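Local coordinates for probable uracil-DNA glycosylase (Acanthamoeba polyphaga mimivirus, PDB 5X55), which belongs to the uracil-DNA glycosylase superfamily, with a four-stranded parallel sheet flanked by helices, at residues Glu100-Asp105 with Ser245-Gly250; Cys207-Pro212 with Ser317-Tyr322; Gly241-Trp246 with Thr251-Ser256. One frame throughout, in Å; residues are numbered along the deposited sequence.

Near the N terminus of the model, 100-105 leaves helix 98-102 and packs against 245-250. Contact 1 thereby closes a loop of about 140 residues. Segment 207-212 falls within that loop, but its partner, 317-322, comes after it, so contacts 1 and 2 cross. Contact 3 joins 241-246 to 251-256 across the end of helix 244-248 and the turn after it, and lies within the span of contact 2. It shares Ser245 and Trp246 with contact 1. Contact 1 ties the N-terminal helix to helix 244-248. Contact 3 ties that helix to edge strand 251-255. Contact 2 joins two loops, one following strand 185-189 and the other following edge strand 312-316.

Contact 1. Residues Glu100-Asp105 with Ser245-Gly250; sequences EYILID and SWILQG
Ile102 alone carries one side of this contact, meeting both Ile247 and Leu248. It is the last residue of helix 98-102, and Leu103 already leaves helical geometry. The two isoleucines meet methyl to methyl, with Ile102 CD1 3.8 Å from Ile247 CD1. Their side chains approach at an oblique angle. In Ile102 the CG1 branch stands anti to the backbone N (chi1 -166°), and its tip CD1 makes this touch. The other branch is used separately: Ile102 CG2 lies 4.3 Å from Leu248 CD1. Leu248 starts out pointing past the other segment, but its end comes nearer. The contact is apolar and small, about 125 Å² in all.

Neighbours complete the packing. The sulfur of Cys207 sits against the CD1 tips of both isoleucines. Val177 of helix 173-177 touches Ile102, Ile247 and Leu248.

The helix end that presents Ile247 and Leu248 is held partly by Gln249. This residue folds back so that Gln249 NE2 donates to Ser245 O at 2.9 Å, from above the carbonyl plane. Its OE1 accepts from Phe367 N, so the amide is gripped at both ends. The backbone then turns at Gly250, and Gly250 N bonds to Ile247 O at 3.0 Å. Gly250 has positive phi (101°), a conformation that calls for glycine here. Two helix C-termini thus meet through aliphatic side chains, and helix 244-248 ends in a Schellman motif with Gly250 as its C-prime residue.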
loop_
_atom_site.group_PDB
_atom_site.type_symbol
_atom_site.label_atom_id
_atom_site.label_comp_id
_atom_site.label_asym_id
_atom_site.label_seq_id
_atom_site.Cartn_x
_atom_site.Cartn_y
_atom_site.Cartn_z
ATOM N N GLU A 100 -7.424 15.995 -4.069
ATOM C CA GLU A 100 -6.617 16.777 -3.145
ATOM C C GLU A 100 -5.809 15.880 -2.218
ATOM O O GLU A 100 -4.708 16.260 -1.804
ATOM C CB GLU A 100 -7.497 17.741 -2.362
ATOM C CG GLU A 100 -7.854 18.973 -3.179
ATOM C CD GLU A 100 -8.776 19.931 -2.446
ATOM O OE1 GLU A 100 -9.935 19.560 -2.176
ATOM O OE2 GLU A 100 -8.333 21.055 -2.131
ATOM N N TYR A 101 -6.313 14.677 -1.922
ATOM C CA TYR A 101 -5.606 13.690 -1.114
ATOM C C TYR A 101 -4.670 12.816 -1.934
ATOM O O TYR A 101 -3.599 12.436 -1.448
ATOM C CB TYR A 101 -6.592 12.769 -0.385
ATOM C CG TYR A 101 -7.512 13.452 0.597
ATOM C CD1 TYR A 101 -7.088 13.750 1.882
ATOM C CD2 TYR A 101 -8.817 13.769 0.245
ATOM C CE1 TYR A 101 -7.924 14.370 2.785
ATOM C CE2 TYR A 101 -9.670 14.380 1.144
ATOM C CZ TYR A 101 -9.220 14.678 2.416
ATOM O OH TYR A 101 -10.069 15.298 3.311
ATOM N N ILE A 102 -5.058 12.435 -3.149
ATOM C CA ILE A 102 -4.278 11.400 -3.816
ATOM C C ILE A 102 -3.300 12.029 -4.807
ATOM O O ILE A 102 -2.212 11.488 -5.039
ATOM C CB ILE A 102 -5.188 10.342 -4.482
ATOM C CG1 ILE A 102 -4.372 9.103 -4.855
ATOM C CG2 ILE A 102 -5.908 10.878 -5.703
ATOM C CD1 ILE A 102 -3.899 8.305 -3.656
ATOM N N LEU A 103 -3.650 13.179 -5.381
ATOM C CA LEU A 103 -2.762 13.847 -6.334
ATOM C C LEU A 103 -2.056 15.003 -5.628
ATOM O O LEU A 103 -2.454 16.164 -5.719
ATOM C CB LEU A 103 -3.535 14.321 -7.558
ATOM C CG LEU A 103 -2.594 14.890 -8.614
ATOM C CD1 LEU A 103 -1.791 13.757 -9.209
ATOM C CD2 LEU A 103 -3.333 15.668 -9.689
ATOM N N ILE A 104 -0.963 14.674 -4.944
ATOM C CA ILE A 104 -0.319 15.566 -3.987
ATOM C C ILE A 104 0.873 16.266 -4.630
ATOM O O ILE A 104 1.683 15.636 -5.324
ATOM C CB ILE A 104 0.117 14.766 -2.745
ATOM C CG1 ILE A 104 -1.098 14.251 -1.998
ATOM C CG2 ILE A 104 0.997 15.599 -1.818
ATOM C CD1 ILE A 104 -0.712 13.277 -0.933
ATOM N N ASP A 105 1.005 17.561 -4.367
ATOM C CA ASP A 105 2.141 18.352 -4.826
ATOM C C ASP A 105 3.001 18.722 -3.622
ATOM O O ASP A 105 2.522 19.389 -2.693
ATOM C CB ASP A 105 1.659 19.603 -5.558
ATOM C CG ASP A 105 2.796 20.507 -6.006
ATOM O OD1 ASP A 105 3.974 20.080 -6.045
ATOM O OD2 ASP A 105 2.492 21.668 -6.346
ATOM N N SER A 245 -3.289 7.752 -10.596
ATOM C CA SER A 245 -4.025 7.222 -11.737
ATOM C C SER A 245 -4.381 5.751 -11.542
ATOM O O SER A 245 -5.511 5.328 -11.823
ATOM C CB SER A 245 -3.191 7.406 -13.003
ATOM O OG SER A 245 -3.818 6.761 -14.089
ATOM N N TRP A 246 -3.414 4.948 -11.082
ATOM C CA TRP A 246 -3.664 3.526 -10.882
ATOM C C TRP A 246 -4.651 3.299 -9.756
ATOM O O TRP A 246 -5.511 2.411 -9.839
ATOM C CB TRP A 246 -2.357 2.789 -10.571
ATOM C CG TRP A 246 -1.316 2.899 -11.614
ATOM C CD1 TRP A 246 -1.444 3.461 -12.861
ATOM C CD2 TRP A 246 0.033 2.444 -11.514
ATOM N NE1 TRP A 246 -0.259 3.378 -13.534
ATOM C CE2 TRP A 246 0.669 2.761 -12.727
ATOM C CE3 TRP A 246 0.766 1.799 -10.508
ATOM C CZ2 TRP A 246 2.009 2.470 -12.961
ATOM C CZ3 TRP A 246 2.094 1.497 -10.740
ATOM C CH2 TRP A 246 2.705 1.838 -11.958
ATOM N N ILE A 247 -4.517 4.065 -8.677
ATOM C CA ILE A 247 -5.340 3.829 -7.501
ATOM C C ILE A 247 -6.779 4.202 -7.788
ATOM O O ILE A 247 -7.706 3.480 -7.397
ATOM C CB ILE A 247 -4.765 4.599 -6.302
ATOM C CG1 ILE A 247 -3.361 4.073 -5.978
ATOM C CG2 ILE A 247 -5.709 4.542 -5.071
ATOM C CD1 ILE A 247 -2.570 5.045 -5.149
ATOM N N LEU A 248 -6.992 5.310 -8.511
ATOM C CA LEU A 248 -8.353 5.719 -8.862
ATOM C C LEU A 248 -9.071 4.662 -9.694
ATOM O O LEU A 248 -10.305 4.593 -9.667
ATOM C CB LEU A 248 -8.318 7.044 -9.609
ATOM C CG LEU A 248 -8.027 8.254 -8.725
ATOM C CD1 LEU A 248 -7.345 9.370 -9.516
ATOM C CD2 LEU A 248 -9.322 8.754 -8.063
ATOM N N GLN A 249 -8.322 3.830 -10.426
ATOM C CA GLN A 249 -8.875 2.781 -11.276
ATOM C C GLN A 249 -8.957 1.429 -10.578
ATOM O O GLN A 249 -9.164 0.408 -11.246
ATOM C CB GLN A 249 -8.053 2.643 -12.562
ATOM C CG GLN A 249 -8.023 3.912 -13.456
ATOM C CD GLN A 249 -7.088 3.755 -14.639
ATOM O OE1 GLN A 249 -7.389 3.043 -15.602
ATOM N NE2 GLN A 249 -5.920 4.377 -14.550
ATOM N N GLY A 250 -8.798 1.388 -9.261
ATOM C CA GLY A 250 -8.992 0.166 -8.517
ATOM C C GLY A 250 -7.739 -0.585 -8.114
ATOM O O GLY A 250 -7.849 -1.744 -7.703
#

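Contact 2. Residues Cys207-Pro212 with Ser317-Tyr322; sequences CSFSVP and SHPSPY
Phe209 and His318 approach from opposite directions, and their rings meet obliquely. The planes are inclined at 37° and the centroids lie 5.8 Å apart. His318 NE2 comes to the edge of the phenyl ring, near its plane, and lies 3.9 Å from Phe209 CZ. Pro319 adds a second touch: Pro319 CG is 4.1 Å from Phe209 CE1, with the two side chains crossing at about a right angle. Phe209 is thus met at one end by two consecutive residues of the other loop.

The imidazole is fixed by its own segment. His318 CG is anti to the backbone N (chi1 -167°), which turns the ring back over the following residue. Pro319 CD lies 3.2 Å above the imidazole plane of His318, toward the rim. His318 ND1 accepts from Ser320 N at 2.9 Å, with the donor tilted slightly from the ring plane. This bond limits rotation of the ring and leaves the NE2 corner directed at Phe209. Just beyond, Ser320 OG accepts from Tyr322 N at 3.3 Å, forming an ST turn.

Phe209 has a positive phi (70°), unusual for a non-glycine residue. Trp295 meets its ring edge-to-face, and Ile224 and Met253 also touch it. Ser220 of helix 219-230 touches His318, and Asn223 donates to Pro319 O.

Segment 317-322 carries the sequence His-Pro-Ser-Pro, which matches the motif of the loop after the last parallel strand in family 1 uracil-DNA glycosylases. As in those relatives, this loop and 207-212 probably line the active-site pocket at the end of the parallel sheet.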
loop_
_atom_site.group_PDB
_atom_site.type_symbol
_atom_site.label_atom_id
_atom_site.label_comp_id
_atom_site.label_asym_id
_atom_site.label_seq_id
_atom_site.Cartn_x
_atom_site.Cartn_y
_atom_site.Cartn_z
ATOM N N CYS A 207 0.046 5.452 0.479
ATOM C CA CYS A 207 -0.056 4.483 -0.600
ATOM C C CYS A 207 1.277 3.780 -0.707
ATOM O O CYS A 207 2.322 4.423 -0.557
ATOM C CB CYS A 207 -0.353 5.149 -1.939
ATOM S SG CYS A 207 -1.712 6.227 -1.862
ATOM N N SER A 208 1.256 2.486 -1.002
ATOM C CA SER A 208 2.525 1.819 -1.254
ATOM C C SER A 208 3.125 2.326 -2.564
ATOM O O SER A 208 2.405 2.652 -3.517
ATOM C CB SER A 208 2.364 0.289 -1.266
ATOM O OG SER A 208 1.406 -0.168 -2.198
ATOM N N PHE A 209 4.452 2.476 -2.556
ATOM C CA PHE A 209 5.295 2.834 -3.695
ATOM C C PHE A 209 5.142 4.276 -4.196
ATOM O O PHE A 209 6.103 4.832 -4.726
ATOM C CB PHE A 209 5.084 1.821 -4.823
ATOM C CG PHE A 209 5.534 0.440 -4.442
ATOM C CD1 PHE A 209 6.893 0.127 -4.439
ATOM C CD2 PHE A 209 4.616 -0.521 -4.014
ATOM C CE1 PHE A 209 7.331 -1.136 -4.059
ATOM C CE2 PHE A 209 5.051 -1.780 -3.614
ATOM C CZ PHE A 209 6.410 -2.090 -3.640
ATOM N N SER A 210 3.999 4.914 -3.977
ATOM C CA SER A 210 3.766 6.242 -4.527
ATOM C C SER A 210 4.405 7.346 -3.676
ATOM O O SER A 210 4.570 7.210 -2.458
ATOM C CB SER A 210 2.260 6.490 -4.665
ATOM O OG SER A 210 2.029 7.780 -5.192
ATOM N N VAL A 211 4.768 8.446 -4.340
ATOM C CA VAL A 211 5.267 9.662 -3.691
ATOM C C VAL A 211 4.596 10.880 -4.319
ATOM O O VAL A 211 4.146 10.835 -5.473
ATOM C CB VAL A 211 6.808 9.796 -3.803
ATOM C CG1 VAL A 211 7.517 8.697 -3.013
ATOM C CG2 VAL A 211 7.266 9.817 -5.262
ATOM N N PRO A 212 4.545 12.003 -3.584
ATOM C CA PRO A 212 3.956 13.228 -4.140
ATOM C C PRO A 212 4.670 13.687 -5.394
ATOM O O PRO A 212 5.839 13.361 -5.633
ATOM C CB PRO A 212 4.132 14.255 -3.015
ATOM C CG PRO A 212 4.199 13.429 -1.771
ATOM C CD PRO A 212 4.954 12.191 -2.181
ATOM N N SER A 317 10.100 -11.565 -6.994
ATOM C CA SER A 317 10.924 -10.807 -6.068
ATOM C C SER A 317 10.525 -9.328 -6.085
ATOM O O SER A 317 9.786 -8.849 -6.956
ATOM C CB SER A 317 12.410 -10.948 -6.407
ATOM O OG SER A 317 12.788 -10.046 -7.446
ATOM N N HIS A 318 11.067 -8.605 -5.112
ATOM C CA HIS A 318 10.758 -7.199 -4.921
ATOM C C HIS A 318 11.483 -6.335 -5.957
ATOM O O HIS A 318 12.607 -6.652 -6.365
ATOM C CB HIS A 318 11.173 -6.782 -3.512
ATOM C CG HIS A 318 10.640 -5.451 -3.070
ATOM N ND1 HIS A 318 11.261 -4.260 -3.380
ATOM C CD2 HIS A 318 9.572 -5.126 -2.302
ATOM C CE1 HIS A 318 10.596 -3.259 -2.832
ATOM N NE2 HIS A 318 9.561 -3.755 -2.181
ATOM N N PRO A 319 10.869 -5.226 -6.378
ATOM C CA PRO A 319 11.492 -4.369 -7.397
ATOM C C PRO A 319 12.631 -3.512 -6.895
ATOM O O PRO A 319 13.229 -2.794 -7.705
ATOM C CB PRO A 319 10.331 -3.469 -7.855
ATOM C CG PRO A 319 9.448 -3.392 -6.679
ATOM C CD PRO A 319 9.489 -4.794 -6.090
ATOM N N SER A 320 12.935 -3.511 -5.599
ATOM C CA SER A 320 14.047 -2.699 -5.135
ATOM C C SER A 320 15.330 -3.137 -5.844
ATOM O O SER A 320 15.437 -4.289 -6.271
ATOM C CB SER A 320 14.211 -2.826 -3.627
ATOM O OG SER A 320 15.241 -3.746 -3.314
ATOM N N PRO A 321 16.304 -2.234 -6.018
ATOM C CA PRO A 321 17.530 -2.610 -6.755
ATOM C C PRO A 321 18.292 -3.784 -6.152
ATOM O O PRO A 321 19.042 -4.457 -6.874
ATOM C CB PRO A 321 18.378 -1.323 -6.734
ATOM C CG PRO A 321 17.667 -0.361 -5.834
ATOM C CD PRO A 321 16.222 -0.780 -5.798
ATOM N N TYR A 322 18.118 -4.065 -4.864
ATOM C CA TYR A 322 18.820 -5.185 -4.258
ATOM C C TYR A 322 18.227 -6.538 -4.640
ATOM O O TYR A 322 18.900 -7.553 -4.477
ATOM C CB TYR A 322 18.858 -5.010 -2.733
ATOM C CG TYR A 322 19.918 -4.009 -2.294
ATOM C CD1 TYR A 322 21.075 -3.844 -3.030
ATOM C CD2 TYR A 322 19.761 -3.225 -1.166
ATOM C CE1 TYR A 322 22.058 -2.930 -2.663
ATOM C CE2 TYR A 322 20.747 -2.302 -0.772
ATOM C CZ TYR A 322 21.891 -2.160 -1.531
ATOM O OH TYR A 322 22.871 -1.258 -1.175
#

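Contact 3. Residues Gly241-Trp246 with Thr251-Ser256; sequences GCLASW and TFMINS
The indole of Trp246 takes Met253 at its edge and Leu243 on one face. Met253 SD lies near the ring plane, 4.0 Å from Trp246 CE3; seen from the centre of the six-membered ring it stands 81° from the normal. This is a Met-aromatic contact made edge-on. Leu243 CD2 sits 3.8 Å above the indole plane of Trp246, toward the rim. Trp368 also meets Trp246 edge-to-face, and its backbone O accepts from Trp246 NE1. Ile224 and Leu228 of helix 219-230 also touch the Trp246 side chain.

Leu243 serves both neighbours with different methyls. CD2 rests over the rim of one indole face, while Leu243 CD1 touches Met253 CE at 3.8 Å. The bend at chi3 of Met253 (69°) folds its CE toward Leu243 and keeps SD by the indole. The leucine and methionine side chains cross at about a right angle.

These residues link helix 244-248 to strand 251-255, an edge strand of the parallel sheet whose order is 2-1-3-4, as in the uracil-DNA glycosylase fold. Leu243 is at the N-cap position of the helix. The chain passes from helix to strand through a Schellman motif, and Thr251 N to Trp246 O is one of its bonds. The strand pairs with 185-189.

The polar part of the contact is at the turn. Trp246 O accepts twice from Thr251, from N at 3.1 Å and from OG1 at 2.8 Å. Both donors reach the oxygen from the same face of its plane; the hydroxyl stands well above that plane, and the amide is less tilted. Thr251 OG1 lies beside its own backbone N (chi1 -42°), so one residue can supply both donors. The same hydroxyl rests against the indole-bearing carbon, with Thr251 OG1 3.7 Å from Trp246 CB.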
loop_
_atom_site.group_PDB
_atom_site.type_symbol
_atom_site.label_atom_id
_atom_site.label_comp_id
_atom_site.label_asym_id
_atom_site.label_seq_id
_atom_site.Cartn_x
_atom_site.Cartn_y
_atom_site.Cartn_z
ATOM N N GLY A 241 6.471 10.434 -9.456
ATOM C CA GLY A 241 6.204 9.128 -8.880
ATOM C C GLY A 241 4.820 8.975 -8.278
ATOM O O GLY A 241 4.616 8.167 -7.366
ATOM N N CYS A 242 3.851 9.735 -8.764
ATOM C CA CYS A 242 2.532 9.779 -8.146
ATOM C C CYS A 242 1.583 8.822 -8.862
ATOM O O CYS A 242 1.287 9.003 -10.049
ATOM C CB CYS A 242 1.979 11.201 -8.162
ATOM S SG CYS A 242 0.450 11.316 -7.273
ATOM N N LEU A 243 1.096 7.818 -8.130
ATOM C CA LEU A 243 0.312 6.725 -8.693
ATOM C C LEU A 243 -1.200 6.936 -8.555
ATOM O O LEU A 243 -1.971 5.965 -8.634
ATOM C CB LEU A 243 0.742 5.411 -8.040
ATOM C CG LEU A 243 2.248 5.185 -8.233
ATOM C CD1 LEU A 243 2.718 3.875 -7.598
ATOM C CD2 LEU A 243 2.601 5.227 -9.738
ATOM N N ALA A 244 -1.632 8.188 -8.360
ATOM C CA ALA A 244 -3.051 8.522 -8.292
ATOM C C ALA A 244 -3.860 7.845 -9.400
ATOM O O ALA A 244 -4.979 7.363 -9.169
ATOM C CB ALA A 244 -3.197 10.039 -8.359
ATOM N N SER A 245 -3.289 7.752 -10.596
ATOM C CA SER A 245 -4.025 7.222 -11.737
ATOM C C SER A 245 -4.381 5.751 -11.542
ATOM O O SER A 245 -5.511 5.328 -11.823
ATOM C CB SER A 245 -3.191 7.406 -13.003
ATOM O OG SER A 245 -3.818 6.761 -14.089
ATOM N N TRP A 246 -3.414 4.948 -11.082
ATOM C CA TRP A 246 -3.664 3.526 -10.882
ATOM C C TRP A 246 -4.651 3.299 -9.756
ATOM O O TRP A 246 -5.511 2.411 -9.839
ATOM C CB TRP A 246 -2.357 2.789 -10.571
ATOM C CG TRP A 246 -1.316 2.899 -11.614
ATOM C CD1 TRP A 246 -1.444 3.461 -12.861
ATOM C CD2 TRP A 246 0.033 2.444 -11.514
ATOM N NE1 TRP A 246 -0.259 3.378 -13.534
ATOM C CE2 TRP A 246 0.669 2.761 -12.727
ATOM C CE3 TRP A 246 0.766 1.799 -10.508
ATOM C CZ2 TRP A 246 2.009 2.470 -12.961
ATOM C CZ3 TRP A 246 2.094 1.497 -10.740
ATOM C CH2 TRP A 246 2.705 1.838 -11.958
ATOM N N THR A 251 -6.560 0.032 -8.197
ATOM C CA THR A 251 -5.338 -0.584 -7.694
ATOM C C THR A 251 -5.182 -0.210 -6.217
ATOM O O THR A 251 -4.863 0.938 -5.886
ATOM C CB THR A 251 -4.122 -0.158 -8.515
ATOM O OG1 THR A 251 -4.464 -0.156 -9.906
ATOM C CG2 THR A 251 -2.985 -1.159 -8.302
ATOM N N PHE A 252 -5.394 -1.186 -5.331
ATOM C CA PHE A 252 -5.405 -0.962 -3.879
ATOM C C PHE A 252 -3.981 -1.135 -3.355
ATOM O O PHE A 252 -3.560 -2.226 -2.972
ATOM C CB PHE A 252 -6.375 -1.932 -3.212
ATOM C CG PHE A 252 -6.638 -1.664 -1.746
ATOM C CD1 PHE A 252 -7.383 -0.561 -1.346
ATOM C CD2 PHE A 252 -6.205 -2.557 -0.777
ATOM C CE1 PHE A 252 -7.664 -0.330 -0.008
ATOM C CE2 PHE A 252 -6.483 -2.333 0.573
ATOM C CZ PHE A 252 -7.216 -1.209 0.957
ATOM N N MET A 253 -3.238 -0.045 -3.328
ATOM C CA MET A 253 -1.809 -0.075 -3.027
ATOM C C MET A 253 -1.628 0.439 -1.612
ATOM O O MET A 253 -1.609 1.647 -1.383
ATOM C CB MET A 253 -1.023 0.774 -4.024
ATOM C CG MET A 253 -1.315 0.460 -5.497
ATOM S SD MET A 253 -0.253 1.424 -6.610
ATOM C CE MET A 253 1.329 0.637 -6.246
ATOM N N ILE A 254 -1.476 -0.484 -0.663
ATOM C CA ILE A 254 -1.277 -0.147 0.740
ATOM C C ILE A 254 0.039 -0.750 1.226
ATOM O O ILE A 254 0.585 -1.686 0.637
ATOM C CB ILE A 254 -2.441 -0.648 1.618
ATOM C CG1 ILE A 254 -2.575 -2.166 1.478
ATOM C CG2 ILE A 254 -3.739 0.031 1.249
ATOM C CD1 ILE A 254 -3.404 -2.807 2.559
ATOM N N ASN A 255 0.533 -0.206 2.335
ATOM C CA ASN A 255 1.655 -0.759 3.078
ATOM C C ASN A 255 1.127 -1.578 4.258
ATOM O O ASN A 255 0.239 -1.120 4.981
ATOM C CB ASN A 255 2.567 0.362 3.569
ATOM C CG ASN A 255 3.285 1.083 2.434
ATOM O OD1 ASN A 255 3.871 0.447 1.567
ATOM N ND2 ASN A 255 3.256 2.414 2.446
ATOM N N SER A 256 1.675 -2.785 4.459
ATOM C CA SER A 256 1.209 -3.612 5.569
ATOM C C SER A 256 1.488 -2.961 6.927
ATOM O O SER A 256 0.756 -3.202 7.894
ATOM C CB SER A 256 1.858 -4.989 5.492
ATOM O OG SER A 256 3.269 -4.871 5.537
#